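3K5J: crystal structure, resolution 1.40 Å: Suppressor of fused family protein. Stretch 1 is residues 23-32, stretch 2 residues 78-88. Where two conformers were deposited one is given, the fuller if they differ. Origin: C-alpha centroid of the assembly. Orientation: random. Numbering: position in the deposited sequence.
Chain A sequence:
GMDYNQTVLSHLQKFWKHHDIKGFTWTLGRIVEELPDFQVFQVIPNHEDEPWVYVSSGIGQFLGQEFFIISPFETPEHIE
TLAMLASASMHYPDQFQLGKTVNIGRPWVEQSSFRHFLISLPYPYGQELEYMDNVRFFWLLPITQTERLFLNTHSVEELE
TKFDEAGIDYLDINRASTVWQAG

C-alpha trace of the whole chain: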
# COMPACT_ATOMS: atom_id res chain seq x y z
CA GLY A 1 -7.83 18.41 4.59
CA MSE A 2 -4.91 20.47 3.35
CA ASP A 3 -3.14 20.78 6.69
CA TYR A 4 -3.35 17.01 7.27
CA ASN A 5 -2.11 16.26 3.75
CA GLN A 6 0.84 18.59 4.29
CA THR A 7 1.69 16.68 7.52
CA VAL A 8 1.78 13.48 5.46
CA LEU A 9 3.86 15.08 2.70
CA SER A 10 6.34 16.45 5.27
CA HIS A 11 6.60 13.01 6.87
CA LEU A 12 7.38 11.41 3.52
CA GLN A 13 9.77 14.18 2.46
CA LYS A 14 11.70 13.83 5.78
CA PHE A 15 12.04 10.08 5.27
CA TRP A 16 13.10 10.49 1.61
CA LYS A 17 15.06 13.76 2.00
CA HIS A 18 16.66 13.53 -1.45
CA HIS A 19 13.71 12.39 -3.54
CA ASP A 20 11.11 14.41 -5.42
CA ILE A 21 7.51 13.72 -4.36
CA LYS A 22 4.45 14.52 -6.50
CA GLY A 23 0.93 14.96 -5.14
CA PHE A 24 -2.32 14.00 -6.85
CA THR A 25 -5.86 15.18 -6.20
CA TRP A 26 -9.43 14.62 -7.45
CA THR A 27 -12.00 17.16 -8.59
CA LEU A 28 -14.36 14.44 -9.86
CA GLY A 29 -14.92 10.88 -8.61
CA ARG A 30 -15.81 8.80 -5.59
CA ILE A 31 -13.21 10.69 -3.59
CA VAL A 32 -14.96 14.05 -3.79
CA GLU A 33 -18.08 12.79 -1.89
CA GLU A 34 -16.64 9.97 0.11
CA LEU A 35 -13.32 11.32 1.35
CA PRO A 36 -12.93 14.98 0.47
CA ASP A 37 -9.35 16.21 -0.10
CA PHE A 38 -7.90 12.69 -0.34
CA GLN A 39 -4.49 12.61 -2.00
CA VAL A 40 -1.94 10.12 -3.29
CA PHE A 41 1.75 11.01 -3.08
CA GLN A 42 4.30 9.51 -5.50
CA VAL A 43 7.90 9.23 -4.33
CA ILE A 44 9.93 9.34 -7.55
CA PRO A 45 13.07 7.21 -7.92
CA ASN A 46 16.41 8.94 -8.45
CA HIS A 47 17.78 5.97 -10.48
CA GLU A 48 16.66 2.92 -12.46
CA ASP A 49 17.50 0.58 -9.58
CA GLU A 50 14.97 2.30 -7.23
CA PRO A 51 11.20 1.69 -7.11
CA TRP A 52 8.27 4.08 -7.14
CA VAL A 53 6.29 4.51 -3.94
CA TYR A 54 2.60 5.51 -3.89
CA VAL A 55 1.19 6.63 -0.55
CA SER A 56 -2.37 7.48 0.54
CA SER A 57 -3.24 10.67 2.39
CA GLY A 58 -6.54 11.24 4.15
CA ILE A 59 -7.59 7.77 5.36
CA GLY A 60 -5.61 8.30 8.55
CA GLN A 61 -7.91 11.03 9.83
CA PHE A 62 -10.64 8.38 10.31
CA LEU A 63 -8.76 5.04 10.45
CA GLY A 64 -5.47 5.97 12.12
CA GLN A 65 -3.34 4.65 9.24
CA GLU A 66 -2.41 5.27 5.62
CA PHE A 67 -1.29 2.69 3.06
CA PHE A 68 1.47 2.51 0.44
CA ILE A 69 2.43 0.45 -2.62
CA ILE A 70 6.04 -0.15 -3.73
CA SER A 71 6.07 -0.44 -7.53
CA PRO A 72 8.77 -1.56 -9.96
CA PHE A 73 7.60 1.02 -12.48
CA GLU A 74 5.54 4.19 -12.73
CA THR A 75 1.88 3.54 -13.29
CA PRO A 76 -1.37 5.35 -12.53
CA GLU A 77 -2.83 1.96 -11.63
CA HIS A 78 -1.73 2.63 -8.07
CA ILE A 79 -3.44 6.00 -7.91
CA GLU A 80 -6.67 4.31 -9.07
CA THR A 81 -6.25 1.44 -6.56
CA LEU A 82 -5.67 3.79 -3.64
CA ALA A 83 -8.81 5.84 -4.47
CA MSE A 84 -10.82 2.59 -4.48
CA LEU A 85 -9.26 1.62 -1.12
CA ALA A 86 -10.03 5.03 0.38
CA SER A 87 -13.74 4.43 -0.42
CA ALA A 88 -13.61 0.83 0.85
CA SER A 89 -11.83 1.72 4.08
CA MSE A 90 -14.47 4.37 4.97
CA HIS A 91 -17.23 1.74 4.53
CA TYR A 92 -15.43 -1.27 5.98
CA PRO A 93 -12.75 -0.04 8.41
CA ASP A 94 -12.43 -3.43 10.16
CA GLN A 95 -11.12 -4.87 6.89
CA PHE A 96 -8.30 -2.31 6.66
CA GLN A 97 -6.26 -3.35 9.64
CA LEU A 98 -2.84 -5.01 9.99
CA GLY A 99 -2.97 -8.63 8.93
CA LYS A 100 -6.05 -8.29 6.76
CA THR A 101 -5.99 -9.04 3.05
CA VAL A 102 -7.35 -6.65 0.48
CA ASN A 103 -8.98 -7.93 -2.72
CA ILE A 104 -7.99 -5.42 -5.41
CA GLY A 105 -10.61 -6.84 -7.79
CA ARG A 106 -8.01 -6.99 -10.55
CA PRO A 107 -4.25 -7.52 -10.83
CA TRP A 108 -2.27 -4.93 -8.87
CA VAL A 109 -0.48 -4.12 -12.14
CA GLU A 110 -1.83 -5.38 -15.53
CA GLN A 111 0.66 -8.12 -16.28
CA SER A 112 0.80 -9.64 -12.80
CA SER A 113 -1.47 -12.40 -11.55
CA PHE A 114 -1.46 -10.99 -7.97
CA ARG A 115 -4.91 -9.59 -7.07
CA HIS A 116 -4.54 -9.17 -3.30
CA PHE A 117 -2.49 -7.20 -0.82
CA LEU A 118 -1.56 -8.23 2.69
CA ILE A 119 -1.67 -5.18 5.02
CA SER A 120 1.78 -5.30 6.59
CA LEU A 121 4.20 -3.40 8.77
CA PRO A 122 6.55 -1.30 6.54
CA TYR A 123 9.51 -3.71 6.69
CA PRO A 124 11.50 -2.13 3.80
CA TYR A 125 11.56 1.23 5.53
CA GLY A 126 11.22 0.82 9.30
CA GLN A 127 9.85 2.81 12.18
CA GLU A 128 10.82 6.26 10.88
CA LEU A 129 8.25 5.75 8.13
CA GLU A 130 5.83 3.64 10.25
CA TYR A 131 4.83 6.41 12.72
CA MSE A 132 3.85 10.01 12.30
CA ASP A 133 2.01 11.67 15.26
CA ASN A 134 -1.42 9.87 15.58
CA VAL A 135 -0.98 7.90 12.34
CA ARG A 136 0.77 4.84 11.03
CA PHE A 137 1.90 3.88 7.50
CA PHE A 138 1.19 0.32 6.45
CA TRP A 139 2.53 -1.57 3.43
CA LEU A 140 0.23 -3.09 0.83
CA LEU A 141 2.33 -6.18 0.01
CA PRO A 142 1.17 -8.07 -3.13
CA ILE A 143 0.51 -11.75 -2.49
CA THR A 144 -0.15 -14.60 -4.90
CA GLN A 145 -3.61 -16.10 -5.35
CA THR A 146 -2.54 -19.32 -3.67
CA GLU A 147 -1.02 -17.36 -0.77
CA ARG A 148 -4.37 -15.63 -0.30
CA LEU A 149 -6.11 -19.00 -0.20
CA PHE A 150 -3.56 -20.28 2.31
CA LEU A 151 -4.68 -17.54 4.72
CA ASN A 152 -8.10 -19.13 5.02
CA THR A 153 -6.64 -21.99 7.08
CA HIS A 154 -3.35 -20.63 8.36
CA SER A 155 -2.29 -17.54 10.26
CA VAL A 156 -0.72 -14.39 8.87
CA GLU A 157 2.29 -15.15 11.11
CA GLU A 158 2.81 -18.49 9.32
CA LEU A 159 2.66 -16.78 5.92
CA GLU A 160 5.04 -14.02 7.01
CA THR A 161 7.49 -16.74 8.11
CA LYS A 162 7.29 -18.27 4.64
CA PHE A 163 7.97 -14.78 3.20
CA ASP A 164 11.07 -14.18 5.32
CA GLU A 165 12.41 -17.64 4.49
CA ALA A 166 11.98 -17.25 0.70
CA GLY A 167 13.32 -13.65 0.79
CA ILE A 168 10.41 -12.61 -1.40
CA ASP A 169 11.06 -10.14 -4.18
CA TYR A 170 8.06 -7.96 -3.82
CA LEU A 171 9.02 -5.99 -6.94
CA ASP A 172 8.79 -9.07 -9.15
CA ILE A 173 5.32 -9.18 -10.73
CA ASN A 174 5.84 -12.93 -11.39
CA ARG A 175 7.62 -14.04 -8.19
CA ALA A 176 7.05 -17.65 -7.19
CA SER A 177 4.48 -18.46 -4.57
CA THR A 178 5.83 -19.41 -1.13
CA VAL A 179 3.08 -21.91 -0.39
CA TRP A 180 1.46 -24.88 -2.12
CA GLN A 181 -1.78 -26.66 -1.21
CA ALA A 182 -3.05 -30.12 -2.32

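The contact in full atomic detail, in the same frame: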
# COMPACT_ATOMS: atom_id res chain seq x y z
N GLY A 23 2.25 15.15 -5.70
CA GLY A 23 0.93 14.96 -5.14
C GLY A 23 -0.13 14.99 -6.20
O GLY A 23 -0.06 15.77 -7.17
N PHE A 24 -1.15 14.16 -5.98
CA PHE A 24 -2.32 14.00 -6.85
C PHE A 24 -3.57 14.28 -6.05
O PHE A 24 -3.65 14.03 -4.83
CB PHE A 24 -2.39 12.59 -7.39
CG PHE A 24 -1.20 12.23 -8.24
CD1 PHE A 24 -1.19 12.57 -9.58
CD2 PHE A 24 -0.11 11.61 -7.72
CE1 PHE A 24 -0.11 12.24 -10.37
CE2 PHE A 24 0.99 11.29 -8.54
CZ PHE A 24 0.98 11.62 -9.83
N THR A 25 -4.57 14.83 -6.75
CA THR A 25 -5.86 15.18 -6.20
C THR A 25 -6.99 14.80 -7.15
O THR A 25 -6.75 14.44 -8.31
CB THR A 25 -5.94 16.72 -5.93
OG1 THR A 25 -5.89 17.39 -7.18
CG2 THR A 25 -4.84 17.25 -5.00
N TRP A 26 -8.22 14.86 -6.64
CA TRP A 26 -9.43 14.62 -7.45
C TRP A 26 -10.35 15.83 -7.39
O TRP A 26 -10.56 16.43 -6.34
CB TRP A 26 -10.21 13.41 -6.96
CG TRP A 26 -9.57 12.10 -7.30
CD1 TRP A 26 -9.98 11.25 -8.29
CD2 TRP A 26 -8.46 11.44 -6.65
NE1 TRP A 26 -9.17 10.12 -8.30
CE2 TRP A 26 -8.22 10.23 -7.32
CE3 TRP A 26 -7.61 11.77 -5.59
CZ2 TRP A 26 -7.23 9.33 -6.94
CZ3 TRP A 26 -6.59 10.90 -5.24
CH2 TRP A 26 -6.40 9.71 -5.95
N THR A 27 -10.92 16.18 -8.53
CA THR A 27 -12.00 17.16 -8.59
C THR A 27 -13.32 16.50 -9.06
O THR A 27 -14.36 17.12 -8.99
CB THR A 27 -11.64 18.37 -9.47
OG1 THR A 27 -11.36 17.92 -10.81
CG2 THR A 27 -10.43 19.14 -8.93
N LEU A 28 -13.26 15.23 -9.44
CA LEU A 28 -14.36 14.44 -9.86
C LEU A 28 -14.10 13.02 -9.40
O LEU A 28 -12.96 12.58 -9.47
CB LEU A 28 -14.34 14.43 -11.40
CG LEU A 28 -15.52 14.00 -12.20
CD1 LEU A 28 -16.58 15.08 -12.07
CD2 LEU A 28 -15.01 13.84 -13.62
N GLY A 29 -15.12 12.30 -9.00
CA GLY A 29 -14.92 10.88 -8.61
C GLY A 29 -15.42 10.56 -7.21
O GLY A 29 -15.91 11.45 -6.48
N ARG A 30 -15.30 9.28 -6.85
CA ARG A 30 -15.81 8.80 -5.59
C ARG A 30 -15.22 9.55 -4.42
O ARG A 30 -15.90 9.75 -3.44
CB ARG A 30 -15.58 7.31 -5.45
CG ARG A 30 -14.16 6.89 -5.27
CD ARG A 30 -14.05 5.40 -5.55
NE ARG A 30 -13.98 5.18 -6.99
CZ ARG A 30 -13.91 3.97 -7.57
NH1 ARG A 30 -13.94 2.86 -6.87
NH2 ARG A 30 -13.78 3.89 -8.87
N ILE A 31 -13.98 9.99 -4.61
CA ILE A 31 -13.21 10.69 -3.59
C ILE A 31 -13.91 11.95 -3.08
O ILE A 31 -13.98 12.22 -1.88
CB ILE A 31 -11.83 11.08 -4.15
CG1 ILE A 31 -10.96 9.83 -4.24
CG2 ILE A 31 -11.15 12.12 -3.24
CD1 ILE A 31 -10.93 8.98 -2.94
N VAL A 32 -14.42 12.70 -4.03
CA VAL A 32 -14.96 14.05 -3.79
C VAL A 32 -16.13 13.98 -2.80
O VAL A 32 -16.18 14.81 -1.90
CB VAL A 32 -15.35 14.72 -5.09
CG1 VAL A 32 -15.94 16.07 -4.84
CG2 VAL A 32 -14.10 14.82 -5.99
N HIS A 78 -1.78 2.54 -9.53
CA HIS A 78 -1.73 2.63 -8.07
C HIS A 78 -2.53 3.80 -7.51
O HIS A 78 -3.04 3.72 -6.38
CB HIS A 78 -0.29 2.65 -7.59
CG HIS A 78 0.49 1.45 -8.05
ND1 HIS A 78 -0.02 0.17 -7.97
CD2 HIS A 78 1.70 1.35 -8.64
CE1 HIS A 78 0.88 -0.66 -8.47
NE2 HIS A 78 1.93 0.02 -8.89
N ILE A 79 -2.63 4.87 -8.28
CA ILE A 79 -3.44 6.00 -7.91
C ILE A 79 -4.92 5.55 -7.89
O ILE A 79 -5.66 5.83 -6.93
CB ILE A 79 -3.25 7.20 -8.88
CG1 ILE A 79 -1.78 7.63 -8.90
CG2 ILE A 79 -4.11 8.35 -8.46
CD1 ILE A 79 -1.44 8.62 -10.02
N GLU A 80 -5.31 4.81 -8.93
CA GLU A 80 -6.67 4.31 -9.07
C GLU A 80 -7.00 3.33 -7.92
O GLU A 80 -8.07 3.39 -7.29
CB GLU A 80 -6.79 3.59 -10.44
CG GLU A 80 -6.55 4.46 -11.69
CD GLU A 80 -6.04 3.70 -12.94
OE1 GLU A 80 -5.96 2.43 -12.95
OE2 GLU A 80 -5.67 4.44 -13.92
N THR A 81 -6.07 2.44 -7.63
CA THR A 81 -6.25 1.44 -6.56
C THR A 81 -6.44 2.13 -5.22
O THR A 81 -7.33 1.79 -4.45
CB THR A 81 -5.02 0.50 -6.49
OG1 THR A 81 -5.00 -0.28 -7.69
CG2 THR A 81 -5.04 -0.39 -5.29
N LEU A 82 -5.60 3.13 -4.94
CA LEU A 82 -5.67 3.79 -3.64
C LEU A 82 -6.98 4.58 -3.47
O LEU A 82 -7.52 4.62 -2.36
CB LEU A 82 -4.44 4.63 -3.37
CG LEU A 82 -3.16 3.83 -3.10
CD1 LEU A 82 -1.90 4.71 -3.12
CD2 LEU A 82 -3.23 3.07 -1.78
N ALA A 83 -7.50 5.19 -4.55
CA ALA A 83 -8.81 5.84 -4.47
C ALA A 83 -9.93 4.83 -4.13
O ALA A 83 -10.80 5.08 -3.30
CB ALA A 83 -9.15 6.63 -5.73
N MSE A 84 -9.87 3.68 -4.75
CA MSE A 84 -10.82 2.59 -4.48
C MSE A 84 -10.71 2.18 -3.02
O MSE A 84 -11.74 1.99 -2.34
CB MSE A 84 -10.54 1.43 -5.41
CG MSE A 84 -11.33 0.17 -5.08
SE MSE A 84 -10.79 -1.38 -6.07
CE MSE A 84 -9.17 -1.75 -5.13
N LEU A 85 -9.47 2.04 -2.52
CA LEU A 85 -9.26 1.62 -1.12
C LEU A 85 -9.69 2.69 -0.11
O LEU A 85 -10.15 2.35 0.98
CB LEU A 85 -7.81 1.11 -0.85
CG LEU A 85 -7.41 -0.09 -1.71
CD1 LEU A 85 -5.97 -0.54 -1.38
CD2 LEU A 85 -8.38 -1.25 -1.58
N ALA A 86 -9.56 3.95 -0.45
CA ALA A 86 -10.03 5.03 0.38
C ALA A 86 -11.55 4.87 0.58
O ALA A 86 -12.05 4.95 1.70
CB ALA A 86 -9.74 6.38 -0.28
N SER A 87 -12.28 4.66 -0.51
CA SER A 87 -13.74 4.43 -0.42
C SER A 87 -14.04 3.21 0.43
O SER A 87 -14.91 3.25 1.33
CB SER A 87 -14.32 4.22 -1.83
OG SER A 87 -15.65 3.74 -1.74
N ALA A 88 -13.37 2.10 0.15
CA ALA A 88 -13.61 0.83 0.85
C ALA A 88 -13.32 0.93 2.34
O ALA A 88 -14.07 0.41 3.20
CB ALA A 88 -12.82 -0.30 0.23

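Residues 78-88 form a continuous stretch of helix. Residues 23-32 run along one side of it, beginning as strand at G23 and F24, passing through a loop, and entering a helix near R30. The closest CA pairs mark the register: F24 lies 8.1 Å from I79, and I31 lies 6.6 Å from A83, measured CA to CA. The first stretch therefore advances in the same sense as the helix and comes nearer to it at its far end. No hydrogen bond joins the two stretches. The helix spends its backbone polar groups on itself, as in the bond from A83 N to I79 O at 3.1 Å. What remains for the contact is mainly apolar packing, with 397 Å² buried in total.

I79, A83, A86 and S87 all point their CA-to-CB bonds toward the first stretch. Their spacing of three and four residues puts them on one helical face.

I79 serves two aromatic rings. Its chi1 is m and its chi2 is t, so the chain is extended beyond CG1. This carries CD1 over one face of the F24 ring, 3.7 Å from the ring centroid and 4° off the normal. The placement is a CH-pi contact: weakly polarised methyl hydrogens meet the pi electrons. F24 adopts chi1 m with chi2 at -85°, which turns the ring face to that methyl. The other branch of I79 reaches the second ring, with I79 CG2 3.6 Å from W26 CZ2.

W26 also points toward the helix, while T25 between the two aromatics points away. This alternation suits an extended backbone. With chi1 m and chi2 at -104°, the indole lays its six-membered ring near I79 and A83. W26 CZ2 is 3.5 Å from A83 CB. The small side chain of alanine lets the large ring come close to the helix. Both methyl groups approach the indole obliquely.

T27, L28 and G29 make no contact with the helix. G29 has a positive phi of 124°, where a CB would jam against the carbonyl O of L28. The backbone geometry itself calls for glycine. G29 O then accepts a hydrogen bond from V32 N at 3.1 Å.

I31 starts sideways, but its end comes nearer the helix. Chi1 and chi2 are both m in the conformer given. I31 CG1 lies 4.0 Å from A83 CB, and I31 CD1 lies 3.9 Å from A86 CB. A83 thus meets both W26 and I31.

R30 covers the exposed margin. Its chi angles run p, t, p, with chi4 at -178°, and the chain lies against the helix. R30 CD is 3.9 Å from S87 CB, and R30 NH1 is 3.9 Å from M84 CA. These are van der Waals contacts. M84, a selenomethionine, points away overall, although its CB touches the arginine. The S87 hydroxyl is hydrogen-bonded to a residue just outside the stretches.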